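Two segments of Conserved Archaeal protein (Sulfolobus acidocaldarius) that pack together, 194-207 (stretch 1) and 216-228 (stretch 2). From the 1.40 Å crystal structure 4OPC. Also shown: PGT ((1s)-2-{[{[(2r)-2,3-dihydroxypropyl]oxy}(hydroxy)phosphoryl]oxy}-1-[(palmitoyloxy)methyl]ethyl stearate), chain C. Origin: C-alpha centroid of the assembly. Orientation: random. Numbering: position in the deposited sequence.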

ATOM      1  N   LYS A 194       6.995 -21.529  20.756  1.00 29.14           N
ATOM      2  CA  LYS A 194       7.434 -22.429  21.824  1.00 27.61           C
ATOM      3  C   LYS A 194       8.896 -22.201  22.173  1.00 40.84           C
ATOM      4  O   LYS A 194       9.353 -22.553  23.259  1.00 49.37           O
ATOM      5  CB  LYS A 194       7.249 -23.884  21.400  1.00 33.78           C
ATOM      6  CG  LYS A 194       5.896 -24.221  20.810  1.00 34.76           C
ATOM      7  CD  LYS A 194       5.850 -25.699  20.442  1.00 47.18           C
ATOM      8  CE  LYS A 194       4.759 -26.005  19.428  1.00 43.98           C
ATOM      9  NZ  LYS A 194       4.783 -27.438  19.023  1.00 54.35           N
ATOM     10  N   GLU A 195       9.629 -21.631  21.227  1.00 35.13           N
ATOM     11  CA  GLU A 195      11.047 -21.368  21.384  1.00 34.45           C
ATOM     12  C   GLU A 195      11.281 -19.882  21.125  1.00 34.92           C
ATOM     13  O   GLU A 195      10.575 -19.273  20.311  1.00 32.15           O
ATOM     14  CB  GLU A 195      11.838 -22.216  20.386  1.00 38.34           C
ATOM     15  CG  GLU A 195      13.214 -22.647  20.862  1.00 50.28           C
ATOM     16  CD  GLU A 195      13.767 -23.810  20.055  1.00 60.27           C
ATOM     17  OE1 GLU A 195      12.968 -24.514  19.403  1.00 75.92           O
ATOM     18  OE2 GLU A 195      14.998 -24.024  20.066  1.00 47.67           O
ATOM     19  N   ASP A 196      12.249 -19.301  21.829  1.00 31.09           N
ATOM     20  CA  ASP A 196      12.619 -17.904  21.628  1.00 31.76           C
ATOM     21  C   ASP A 196      12.922 -17.654  20.165  1.00 27.70           C
ATOM     22  O   ASP A 196      13.542 -18.478  19.491  1.00 29.78           O
ATOM     23  CB  ASP A 196      13.842 -17.523  22.467  1.00 31.27           C
ATOM     24  CG  ASP A 196      13.538 -17.462  23.948  1.00 43.79           C
ATOM     25  OD1 ASP A 196      12.345 -17.422  24.312  1.00 54.78           O
ATOM     26  OD2 ASP A 196      14.499 -17.443  24.746  1.00 56.95           O
ATOM     27  N   ILE A 197      12.472 -16.513  19.668  1.00 26.79           N
ATOM     28  CA  ILE A 197      12.700 -16.161  18.286  1.00 23.80           C
ATOM     29  C   ILE A 197      14.117 -15.636  18.088  1.00 29.40           C
ATOM     30  O   ILE A 197      14.527 -14.665  18.731  1.00 27.47           O
ATOM     31  CB  ILE A 197      11.669 -15.120  17.832  1.00 24.23           C
ATOM     32  CG1 ILE A 197      10.262 -15.717  17.936  1.00 23.73           C
ATOM     33  CG2 ILE A 197      11.972 -14.658  16.414  1.00 23.76           C
ATOM     34  CD1 ILE A 197       9.128 -14.744  17.602  1.00 23.41           C
ATOM     35  N   GLU A 198      14.864 -16.301  17.210  1.00 24.84           N
ATOM     36  CA  GLU A 198      16.217 -15.878  16.865  1.00 28.63           C
ATOM     37  C   GLU A 198      16.188 -14.547  16.123  1.00 25.52           C
ATOM     38  O   GLU A 198      15.398 -14.376  15.194  1.00 24.76           O
ATOM     39  CB  GLU A 198      16.897 -16.934  15.990  1.00 34.36           C
ATOM     40  CG  GLU A 198      17.347 -18.177  16.739  1.00 42.47           C
ATOM     41  CD  GLU A 198      18.563 -17.924  17.610  1.00 44.55           C
ATOM     42  OE1 GLU A 198      19.689 -17.880  17.065  1.00 50.96           O
ATOM     43  OE2 GLU A 198      18.392 -17.767  18.838  1.00 61.77           O
ATOM     44  N   ASP A 199      17.052 -13.620  16.541  1.00 26.60           N
ATOM     45  CA  ASP A 199      17.151 -12.305  15.909  1.00 25.05           C
ATOM     46  C   ASP A 199      15.767 -11.691  15.760  1.00 20.85           C
ATOM     47  O   ASP A 199      15.338 -11.337  14.659  1.00 22.74           O
ATOM     48  CB  ASP A 199      17.834 -12.421  14.549  1.00 27.64           C
ATOM     49  CG  ASP A 199      19.272 -12.874  14.666  1.00 31.20           C
ATOM     50  OD1 ASP A 199      19.962 -12.415  15.600  1.00 44.09           O
ATOM     51  OD2 ASP A 199      19.707 -13.694  13.831  1.00 39.15           O
ATOM     52  N   HIS A 200      15.067 -11.572  16.882  1.00 23.97           N
ATOM     53  CA  HIS A 200      13.674 -11.150  16.855  1.00 23.71           C
ATOM     54  C   HIS A 200      13.480  -9.695  16.417  1.00 20.23           C
ATOM     55  O   HIS A 200      12.353  -9.278  16.180  1.00 21.48           O
ATOM     56  CB  HIS A 200      12.983 -11.413  18.201  1.00 24.87           C
ATOM     57  CG  HIS A 200      13.267 -10.376  19.242  1.00 26.44           C
ATOM     58  ND1 HIS A 200      14.477 -10.289  19.899  1.00 30.97           N
ATOM     59  CD2 HIS A 200      12.495  -9.383  19.743  1.00 32.36           C
ATOM     60  CE1 HIS A 200      14.438  -9.283  20.753  1.00 31.54           C
ATOM     61  NE2 HIS A 200      13.246  -8.719  20.682  1.00 36.72           N
ATOM     62  N   ASP A 201      14.571  -8.943  16.287  1.00 23.85           N
ATOM     63  CA  ASP A 201      14.500  -7.594  15.727  1.00 23.16           C
ATOM     64  C   ASP A 201      14.560  -7.570  14.195  1.00 21.88           C
ATOM     65  O   ASP A 201      14.525  -6.501  13.586  1.00 22.76           O
ATOM     66  CB  ASP A 201      15.568  -6.673  16.337  1.00 25.87           C
ATOM     67  CG  ASP A 201      16.987  -7.221  16.195  1.00 28.28           C
ATOM     68  OD1 ASP A 201      17.172  -8.456  16.125  1.00 29.81           O
ATOM     69  OD2 ASP A 201      17.927  -6.397  16.185  1.00 31.84           O
ATOM     70  N   TYR A 202      14.617  -8.743  13.575  1.00 20.38           N
ATOM     71  CA  TYR A 202      14.607  -8.825  12.120  1.00 19.09           C
ATOM     72  C   TYR A 202      13.351  -9.505  11.591  1.00 18.57           C
ATOM     73  O   TYR A 202      12.991 -10.599  12.040  1.00 19.18           O
ATOM     74  CB  TYR A 202      15.858  -9.555  11.610  1.00 21.68           C
ATOM     75  CG  TYR A 202      17.081  -8.669  11.610  1.00 23.98           C
ATOM     76  CD1 TYR A 202      17.765  -8.398  12.788  1.00 27.49           C
ATOM     77  CD2 TYR A 202      17.529  -8.075  10.436  1.00 27.32           C
ATOM     78  CE1 TYR A 202      18.876  -7.569  12.793  1.00 36.43           C
ATOM     79  CE2 TYR A 202      18.640  -7.244  10.433  1.00 28.43           C
ATOM     80  CZ  TYR A 202      19.304  -6.996  11.613  1.00 34.01           C
ATOM     81  OH  TYR A 202      20.403  -6.173  11.606  1.00 39.55           O
ATOM     82  N   LEU A 203      12.689  -8.858  10.635  1.00 17.29           N
ATOM     83  CA  LEU A 203      11.621  -9.505   9.885  1.00 16.18           C
ATOM     84  C   LEU A 203      12.215 -10.569   8.975  1.00 15.41           C
ATOM     85  O   LEU A 203      13.374 -10.466   8.562  1.00 18.34           O
ATOM     86  CB  LEU A 203      10.901  -8.491   9.010  1.00 15.60           C
ATOM     87  CG  LEU A 203      10.364  -7.248   9.717  1.00 15.26           C
ATOM     88  CD1 LEU A 203       9.684  -6.364   8.694  1.00 18.25           C
ATOM     89  CD2 LEU A 203       9.412  -7.620  10.856  1.00 17.05           C
ATOM     90  N   ARG A 204      11.423 -11.592   8.665  1.00 14.39           N
ATOM     91  CA  ARG A 204      11.840 -12.600   7.698  1.00 13.61           C
ATOM     92  C   ARG A 204      10.874 -12.625   6.534  1.00 14.09           C
ATOM     93  O   ARG A 204       9.663 -12.680   6.720  1.00 15.23           O
ATOM     94  CB  ARG A 204      11.913 -13.988   8.332  1.00 15.53           C
ATOM     95  CG  ARG A 204      12.779 -14.058   9.576  1.00 17.18           C
ATOM     96  CD  ARG A 204      12.680 -15.424  10.235  1.00 19.59           C
ATOM     97  NE  ARG A 204      13.170 -15.378  11.607  1.00 18.31           N
ATOM     98  CZ  ARG A 204      13.113 -16.396  12.459  1.00 23.88           C
ATOM     99  NH1 ARG A 204      12.578 -17.553  12.085  1.00 26.40           N
ATOM    100  NH2 ARG A 204      13.594 -16.255  13.689  1.00 25.54           N
ATOM    101  N   ILE A 205      11.426 -12.589   5.327  1.00 13.72           N
ATOM    102  CA  ILE A 205      10.647 -12.693   4.100  1.00 13.62           C
ATOM    103  C   ILE A 205      11.205 -13.867   3.311  1.00 12.64           C
ATOM    104  O   ILE A 205      12.421 -13.953   3.093  1.00 13.64           O
ATOM    105  CB  ILE A 205      10.737 -11.403   3.270  1.00 12.88           C
ATOM    106  CG1 ILE A 205       9.991 -10.285   4.005  1.00 15.33           C
ATOM    107  CG2 ILE A 205      10.141 -11.612   1.877  1.00 16.60           C
ATOM    108  CD1 ILE A 205      10.045  -8.938   3.298  1.00 17.88           C
ATOM    109  N   PHE A 206      10.333 -14.783   2.900  1.00 12.76           N
ATOM    110  CA  PHE A 206      10.737 -15.996   2.206  1.00 12.28           C
ATOM    111  C   PHE A 206      10.172 -15.978   0.802  1.00 13.09           C
ATOM    112  O   PHE A 206       8.954 -16.052   0.608  1.00 13.85           O
ATOM    113  CB  PHE A 206      10.210 -17.230   2.940  1.00 13.44           C
ATOM    114  CG  PHE A 206      10.621 -17.320   4.385  1.00 15.62           C
ATOM    115  CD1 PHE A 206      11.782 -17.974   4.754  1.00 18.71           C
ATOM    116  CD2 PHE A 206       9.818 -16.780   5.377  1.00 15.82           C
ATOM    117  CE1 PHE A 206      12.140 -18.078   6.096  1.00 18.93           C
ATOM    118  CE2 PHE A 206      10.179 -16.881   6.709  1.00 20.05           C
ATOM    119  CZ  PHE A 206      11.335 -17.521   7.063  1.00 20.43           C
ATOM    120  N   ILE A 207      11.056 -15.879  -0.181  1.00 14.77           N
ATOM    121  CA  ILE A 207      10.634 -15.928  -1.566  1.00 15.62           C
ATOM    122  C   ILE A 207      10.477 -17.385  -1.979  1.00 14.83           C
ATOM    123  O   ILE A 207      11.358 -18.203  -1.722  1.00 16.28           O
ATOM    124  CB  ILE A 207      11.673 -15.263  -2.469  1.00 16.78           C
ATOM    125  CG1 ILE A 207      11.965 -13.855  -1.967  1.00 20.46           C
ATOM    126  CG2 ILE A 207      11.173 -15.236  -3.905  1.00 22.84           C
ATOM    127  CD1 ILE A 207      10.738 -12.967  -1.891  1.00 33.80           C
ATOM    128  N   TYR A 216       5.038 -13.740  -1.419  1.00 12.74           N
ATOM    129  CA  TYR A 216       6.039 -14.317  -0.540  1.00 11.98           C
ATOM    130  C   TYR A 216       5.403 -14.726   0.775  1.00 11.61           C
ATOM    131  O   TYR A 216       4.273 -14.338   1.076  1.00 12.63           O
ATOM    132  CB  TYR A 216       7.220 -13.370  -0.307  1.00 14.54           C
ATOM    133  CG  TYR A 216       6.943 -11.993   0.271  1.00 13.15           C
ATOM    134  CD1 TYR A 216       6.652 -11.822   1.625  1.00 12.97           C
ATOM    135  CD2 TYR A 216       7.064 -10.844  -0.514  1.00 16.07           C
ATOM    136  CE1 TYR A 216       6.454 -10.556   2.174  1.00 15.09           C
ATOM    137  CE2 TYR A 216       6.866  -9.573   0.031  1.00 16.50           C
ATOM    138  CZ  TYR A 216       6.569  -9.441   1.372  1.00 16.46           C
ATOM    139  OH  TYR A 216       6.386  -8.197   1.937  1.00 18.98           O
ATOM    140  N   TRP A 217       6.134 -15.536   1.535  1.00 11.29           N
ATOM    141  CA  TRP A 217       5.803 -15.853   2.915  1.00 11.14           C
ATOM    142  C   TRP A 217       6.562 -14.909   3.827  1.00 12.64           C
ATOM    143  O   TRP A 217       7.648 -14.425   3.476  1.00 12.50           O
ATOM    144  CB  TRP A 217       6.214 -17.286   3.254  1.00 12.89           C
ATOM    145  CG  TRP A 217       5.171 -18.328   2.983  1.00 14.19           C
ATOM    146  CD1 TRP A 217       4.934 -18.970   1.794  1.00 13.23           C
ATOM    147  CD2 TRP A 217       4.252 -18.878   3.930  1.00 13.24           C
ATOM    148  NE1 TRP A 217       3.910 -19.876   1.950  1.00 14.90           N
ATOM    149  CE2 TRP A 217       3.475 -19.838   3.251  1.00 12.11           C
ATOM    150  CE3 TRP A 217       4.010 -18.652   5.287  1.00 13.45           C
ATOM    151  CZ2 TRP A 217       2.474 -20.570   3.888  1.00 13.30           C
ATOM    152  CZ3 TRP A 217       3.023 -19.385   5.917  1.00 15.38           C
ATOM    153  CH2 TRP A 217       2.275 -20.338   5.220  1.00 15.92           C
ATOM    154  N   TRP A 218       6.008 -14.655   5.009  1.00 12.53           N
ATOM    155  CA  TRP A 218       6.723 -13.830   5.965  1.00 12.60           C
ATOM    156  C   TRP A 218       6.573 -14.312   7.388  1.00 13.61           C
ATOM    157  O   TRP A 218       5.627 -15.027   7.722  1.00 14.05           O
ATOM    158  CB  TRP A 218       6.294 -12.367   5.860  1.00 11.28           C
ATOM    159  CG  TRP A 218       4.926 -12.038   6.395  1.00 11.32           C
ATOM    160  CD1 TRP A 218       4.591 -11.796   7.698  1.00 14.29           C
ATOM    161  CD2 TRP A 218       3.726 -11.849   5.629  1.00 11.77           C
ATOM    162  NE1 TRP A 218       3.251 -11.501   7.794  1.00 13.13           N
ATOM    163  CE2 TRP A 218       2.700 -11.519   6.538  1.00 13.10           C
ATOM    164  CE3 TRP A 218       3.420 -11.944   4.264  1.00 12.39           C
ATOM    165  CZ2 TRP A 218       1.391 -11.266   6.123  1.00 13.14           C
ATOM    166  CZ3 TRP A 218       2.130 -11.707   3.856  1.00 12.47           C
ATOM    167  CH2 TRP A 218       1.127 -11.364   4.782  1.00 12.57           C
ATOM    168  N   TYR A 219       7.508 -13.876   8.228  1.00 13.81           N
ATOM    169  CA  TYR A 219       7.559 -14.218   9.640  1.00 13.57           C
ATOM    170  C   TYR A 219       8.054 -12.932  10.305  1.00 12.56           C
ATOM    171  O   TYR A 219       9.251 -12.628  10.274  1.00 15.38           O
ATOM    172  CB  TYR A 219       8.522 -15.405   9.819  1.00 15.29           C
ATOM    173  CG  TYR A 219       8.741 -15.936  11.222  1.00 15.81           C
ATOM    174  CD1 TYR A 219       9.608 -15.297  12.099  1.00 16.75           C
ATOM    175  CD2 TYR A 219       8.140 -17.121  11.639  1.00 18.00           C
ATOM    176  CE1 TYR A 219       9.851 -15.803  13.363  1.00 19.34           C
ATOM    177  CE2 TYR A 219       8.377 -17.640  12.909  1.00 19.15           C
ATOM    178  CZ  TYR A 219       9.236 -16.972  13.762  1.00 19.87           C
ATOM    179  OH  TYR A 219       9.499 -17.453  15.026  1.00 25.29           O
ATOM    180  N   PHE A 220       7.115 -12.159  10.854  1.00 14.47           N
ATOM    181  CA  PHE A 220       7.402 -10.832  11.396  1.00 13.80           C
ATOM    182  C   PHE A 220       7.276 -10.907  12.924  1.00 17.21           C
ATOM    183  O   PHE A 220       6.154 -10.932  13.450  1.00 17.34           O
ATOM    184  CB  PHE A 220       6.380  -9.804  10.869  1.00 15.60           C
ATOM    185  CG  PHE A 220       6.547  -9.417   9.417  1.00 13.75           C
ATOM    186  CD1 PHE A 220       7.581  -9.899   8.627  1.00 13.30           C
ATOM    187  CD2 PHE A 220       5.649  -8.527   8.852  1.00 13.87           C
ATOM    188  CE1 PHE A 220       7.703  -9.502   7.298  1.00 14.23           C
ATOM    189  CE2 PHE A 220       5.763  -8.132   7.541  1.00 13.60           C
ATOM    190  CZ  PHE A 220       6.793  -8.611   6.757  1.00 14.04           C
ATOM    191  N   PRO A 221       8.412 -10.939  13.650  1.00 16.73           N
ATOM    192  CA  PRO A 221       8.287 -11.075  15.109  1.00 17.86           C
ATOM    193  C   PRO A 221       7.643  -9.852  15.753  1.00 20.00           C
ATOM    194  O   PRO A 221       7.960  -8.705  15.408  1.00 19.57           O
ATOM    195  CB  PRO A 221       9.740 -11.219  15.580  1.00 20.01           C
ATOM    196  CG  PRO A 221      10.499 -11.721  14.350  1.00 16.95           C
ATOM    197  CD  PRO A 221       9.816 -11.014  13.206  1.00 16.17           C
ATOM    198  N   LYS A 222       6.734 -10.120  16.684  1.00 19.67           N
ATOM    199  CA  LYS A 222       6.080  -9.081  17.474  1.00 21.94           C
ATOM    200  C   LYS A 222       6.572  -9.097  18.923  1.00 23.87           C
ATOM    201  O   LYS A 222       6.006  -8.423  19.791  1.00 25.46           O
ATOM    202  CB  LYS A 222       4.565  -9.272  17.433  1.00 23.04           C
ATOM    203  CG  LYS A 222       3.914  -8.795  16.137  1.00 25.71           C
ATOM    204  CD  LYS A 222       2.405  -9.008  16.178  1.00 27.94           C
ATOM    205  CE  LYS A 222       1.696  -8.323  15.020  1.00 24.33           C
ATOM    206  NZ  LYS A 222       1.612  -6.842  15.204  1.00 23.80           N
ATOM    207  N   GLY A 223       7.629  -9.863  19.169  1.00 21.74           N
ATOM    208  CA  GLY A 223       8.202 -10.019  20.493  1.00 23.89           C
ATOM    209  C   GLY A 223       9.160 -11.190  20.440  1.00 24.30           C
ATOM    210  O   GLY A 223       9.457 -11.705  19.358  1.00 24.64           O
ATOM    211  N   LYS A 224       9.632 -11.620  21.605  1.00 24.48           N
ATOM    212  CA  LYS A 224      10.566 -12.731  21.684  1.00 25.97           C
ATOM    213  C   LYS A 224       9.860 -14.066  21.466  1.00 28.33           C
ATOM    214  O   LYS A 224      10.500 -15.066  21.137  1.00 27.85           O
ATOM    215  CB  LYS A 224      11.263 -12.734  23.046  1.00 30.62           C
ATOM    216  CG  LYS A 224      12.185 -11.548  23.288  1.00 37.35           C
ATOM    217  CD  LYS A 224      13.581 -11.837  22.768  1.00 64.46           C
ATOM    218  CE  LYS A 224      14.174 -13.061  23.447  1.00 47.50           C
ATOM    219  NZ  LYS A 224      15.423 -13.523  22.775  1.00 47.24           N
ATOM    220  N   ASN A 225       8.544 -14.078  21.659  1.00 24.53           N
ATOM    221  CA  ASN A 225       7.763 -15.311  21.615  1.00 28.57           C
ATOM    222  C   ASN A 225       6.405 -15.130  20.943  1.00 24.99           C
ATOM    223  O   ASN A 225       5.450 -15.834  21.254  1.00 27.41           O
ATOM    224  CB  ASN A 225       7.570 -15.886  23.027  1.00 29.55           C
ATOM    225  CG  ASN A 225       8.846 -16.482  23.598  1.00 37.42           C
ATOM    226  OD1 ASN A 225       9.154 -17.656  23.374  1.00 44.80           O
ATOM    227  ND2 ASN A 225       9.595 -15.676  24.338  1.00 33.65           N
ATOM    228  N   LYS A 226       6.323 -14.184  20.013  1.00 22.87           N
ATOM    229  CA  LYS A 226       5.069 -13.907  19.329  1.00 23.87           C
ATOM    230  C   LYS A 226       5.382 -13.452  17.916  1.00 20.53           C
ATOM    231  O   LYS A 226       6.295 -12.660  17.706  1.00 23.28           O
ATOM    232  CB  LYS A 226       4.266 -12.837  20.075  1.00 24.38           C
ATOM    233  CG  LYS A 226       2.932 -12.491  19.413  1.00 23.07           C
ATOM    234  CD  LYS A 226       1.985 -11.716  20.332  1.00 32.95           C
ATOM    235  CE  LYS A 226       2.625 -10.456  20.886  1.00 44.38           C
ATOM    236  NZ  LYS A 226       1.723  -9.772  21.870  1.00 34.87           N
ATOM    237  N   VAL A 227       4.637 -13.967  16.945  1.00 19.53           N
ATOM    238  CA  VAL A 227       4.957 -13.705  15.549  1.00 17.08           C
ATOM    239  C   VAL A 227       3.714 -13.536  14.685  1.00 17.81           C
ATOM    240  O   VAL A 227       2.706 -14.208  14.886  1.00 18.74           O
ATOM    241  CB  VAL A 227       5.886 -14.821  14.968  1.00 19.89           C
ATOM    242  CG1 VAL A 227       5.189 -16.181  14.953  1.00 21.02           C
ATOM    243  CG2 VAL A 227       6.382 -14.458  13.568  1.00 17.42           C
ATOM    244  N   ASN A 228       3.803 -12.597  13.748  1.00 16.07           N
ATOM    245  CA  ASN A 228       2.826 -12.416  12.679  1.00 15.19           C
ATOM    246  C   ASN A 228       3.380 -13.166  11.457  1.00 14.39           C
ATOM    247  O   ASN A 228       4.411 -12.783  10.893  1.00 15.39           O
ATOM    248  CB  ASN A 228       2.635 -10.901  12.430  1.00 14.72           C
ATOM    249  CG  ASN A 228       1.617 -10.577  11.346  1.00 14.58           C
ATOM    250  OD1 ASN A 228       1.638 -11.146  10.253  1.00 14.67           O
ATOM    251  ND2 ASN A 228       0.735  -9.622  11.640  1.00 15.30           N
TER
HETATM  252  C48 PGT C 502       6.081  -9.747  -5.434  1.00 35.70           C
HETATM  253  C47 PGT C 502       5.017  -8.674  -5.537  1.00 36.57           C
HETATM  254  C46 PGT C 502       3.937  -8.938  -4.508  1.00 40.41           C
HETATM  255  C45 PGT C 502       4.563  -9.017  -3.130  1.00 37.95           C
HETATM  256  C44 PGT C 502       3.555  -8.645  -2.064  1.00 33.93           C
HETATM  257  C43 PGT C 502       3.094  -9.890  -1.328  1.00 29.17           C
HETATM  258  C42 PGT C 502       1.969  -9.507  -0.393  1.00 37.45           C
HETATM  259  C41 PGT C 502       2.548  -8.622   0.682  1.00 37.56           C
HETATM  260  C40 PGT C 502       1.735  -8.735   1.949  1.00 26.52           C
HETATM  261  C39 PGT C 502       2.671  -8.463   3.104  1.00 21.55           C
HETATM  262  C38 PGT C 502       3.307  -7.108   2.929  1.00 21.64           C
HETATM  263  C37 PGT C 502       4.364  -6.926   3.992  1.00 20.53           C
HETATM  264  C36 PGT C 502       4.914  -5.527   3.872  1.00 23.04           C
HETATM  265  C35 PGT C 502       6.190  -5.384   4.669  1.00 24.29           C
HETATM  266  C34 PGT C 502       6.673  -3.950   4.565  1.00 27.05           C
HETATM  267  C33 PGT C 502       8.097  -3.805   5.055  1.00 40.05           C
HETATM  268  C32 PGT C 502       8.290  -2.488   5.782  1.00 44.73           C
HETATM  269  C31 PGT C 502       8.489  -1.320   4.830  1.00 74.75           C
HETATM  270  O31 PGT C 502       7.762  -0.352   4.953  1.00 62.53           O
HETATM  271  O2  PGT C 502       9.477  -1.334   3.813  1.00 90.64           O
HETATM  272  C2  PGT C 502      10.673  -0.620   4.068  1.00 59.88           C
HETATM  273  C1  PGT C 502      10.549   0.868   3.812  1.00 38.86           C
HETATM  274  O3P PGT C 502       9.243   1.391   3.674  1.00 47.77           O
HETATM  275  P   PGT C 502       8.841   2.042   2.284  1.00 35.23           P
HETATM  276  O1P PGT C 502       9.436   1.124   1.239  1.00 34.25           O
HETATM  277  O2P PGT C 502       7.332   2.133   2.116  1.00 27.37           O
HETATM  278  O4P PGT C 502       9.444   3.503   2.088  1.00 87.28           O
HETATM  279  C4  PGT C 502      10.481   4.020   2.897  1.00 59.92           C
HETATM  280  C5  PGT C 502      10.937   5.373   2.400  1.00 73.23           C
HETATM  281  O5  PGT C 502      10.775   6.328   3.423  1.00 70.98           O
HETATM  282  C6  PGT C 502      10.124   5.768   1.191  1.00 54.01           C
HETATM  283  O6  PGT C 502       9.223   6.806   1.502  1.00 42.32           O
HETATM  284  C3  PGT C 502      11.794  -1.056   3.142  1.00 60.42           C
HETATM  285  O3  PGT C 502      12.202  -2.388   3.344  1.00 58.66           O
HETATM  286  C11 PGT C 502      12.615  -3.011   2.150  1.00 52.27           C
HETATM  287  O11 PGT C 502      13.339  -2.417   1.376  1.00 49.31           O
HETATM  288  C12 PGT C 502      12.149  -4.416   1.826  1.00 47.25           C
HETATM  289  C13 PGT C 502      13.048  -5.051   0.787  1.00 38.70           C
HETATM  290  C14 PGT C 502      12.534  -6.441   0.474  1.00 51.67           C
HETATM  291  C15 PGT C 502      11.693  -6.418  -0.784  1.00 52.48           C
HETATM  292  C16 PGT C 502      11.297  -7.827  -1.175  1.00 39.09           C
HETATM  293  C17 PGT C 502      11.636  -8.042  -2.634  1.00 37.16           C
HETATM  294  C18 PGT C 502      11.554  -9.512  -2.987  1.00 49.04           C
HETATM  295  C19 PGT C 502      12.183  -9.746  -4.345  1.00 69.04           C
HETATM  296  C20 PGT C 502      13.690  -9.590  -4.275  1.00 63.92           C
HETATM  297  C21 PGT C 502      14.357 -10.871  -4.734  1.00 44.21           C
HETATM  298  C22 PGT C 502      15.675 -10.569  -5.414  1.00 44.62           C
HETATM  299  C23 PGT C 502      16.002 -11.702  -6.364  1.00 37.91           C
HETATM  300  C24 PGT C 502      17.157 -11.316  -7.261  1.00 47.78           C
HETATM  301  C25 PGT C 502      16.767 -11.514  -8.710  1.00 44.25           C
HETATM  302  C26 PGT C 502      17.005 -10.233  -9.482  1.00 36.43           C

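Strands 202-206 and 216-221 run antiparallel; with the flanking loops, the two stretches bury 1051 Å². Backbone hydrogen bonds set the register. Arg 204 N donates to Tyr 219 O and Tyr 219 N to Arg 204 O, both at 2.9 Å; two residues on, Phe 206 N reaches Trp 217 O at 2.8 Å, almost linearly, and Trp 217 N returns to Phe 206 O at 3.0 Å. Between these pairs, Ile 205 faces Trp 218 without hydrogen bonds, and their CA atoms close to 4.5 Å. Beyond the strands, Ile 197 N donates to Lys 224 O (2.9 Å), tying the two loops together. Nearby, Asn 225 ND2 donates to Asp 196 OD1 at 3.3 Å, a polar link suited to this more open end.

Apolar side chains pack on both faces of the sheet. On the face of Ile 205 and Trp 218, Ile 205 CG2 sits over the Tyr 216 ring, 3.7 Å from its centroid; PGT C43 covers the opposite face, so the flat ring is sandwiched between protein and lipid. Leu 203 CD1 likewise lies over the Phe 220 ring, 4.1 Å from its centroid. On the other face, Phe 206 CE2 meets Tyr 219 CB at 3.8 Å. Branched Ile 197, buried and pointing toward stretch 2, fills a pocket there: its CG2 is 3.9 Å from both Pro 221 CG and Tyr 219 CE1, its CD1 4.2 Å from Val 227 CB.

Two long side chains reach over rings. The flat Arg 204 guanidinium can lay its face over the Tyr 219 ring (CZ to CE1, 3.4 Å) while Arg 204 NH2 still donates to Glu 198 O at 3.0 Å. Its methylenes let Lys 224 cover a ring: CD lies 3.5 Å from the His 200 ring centroid.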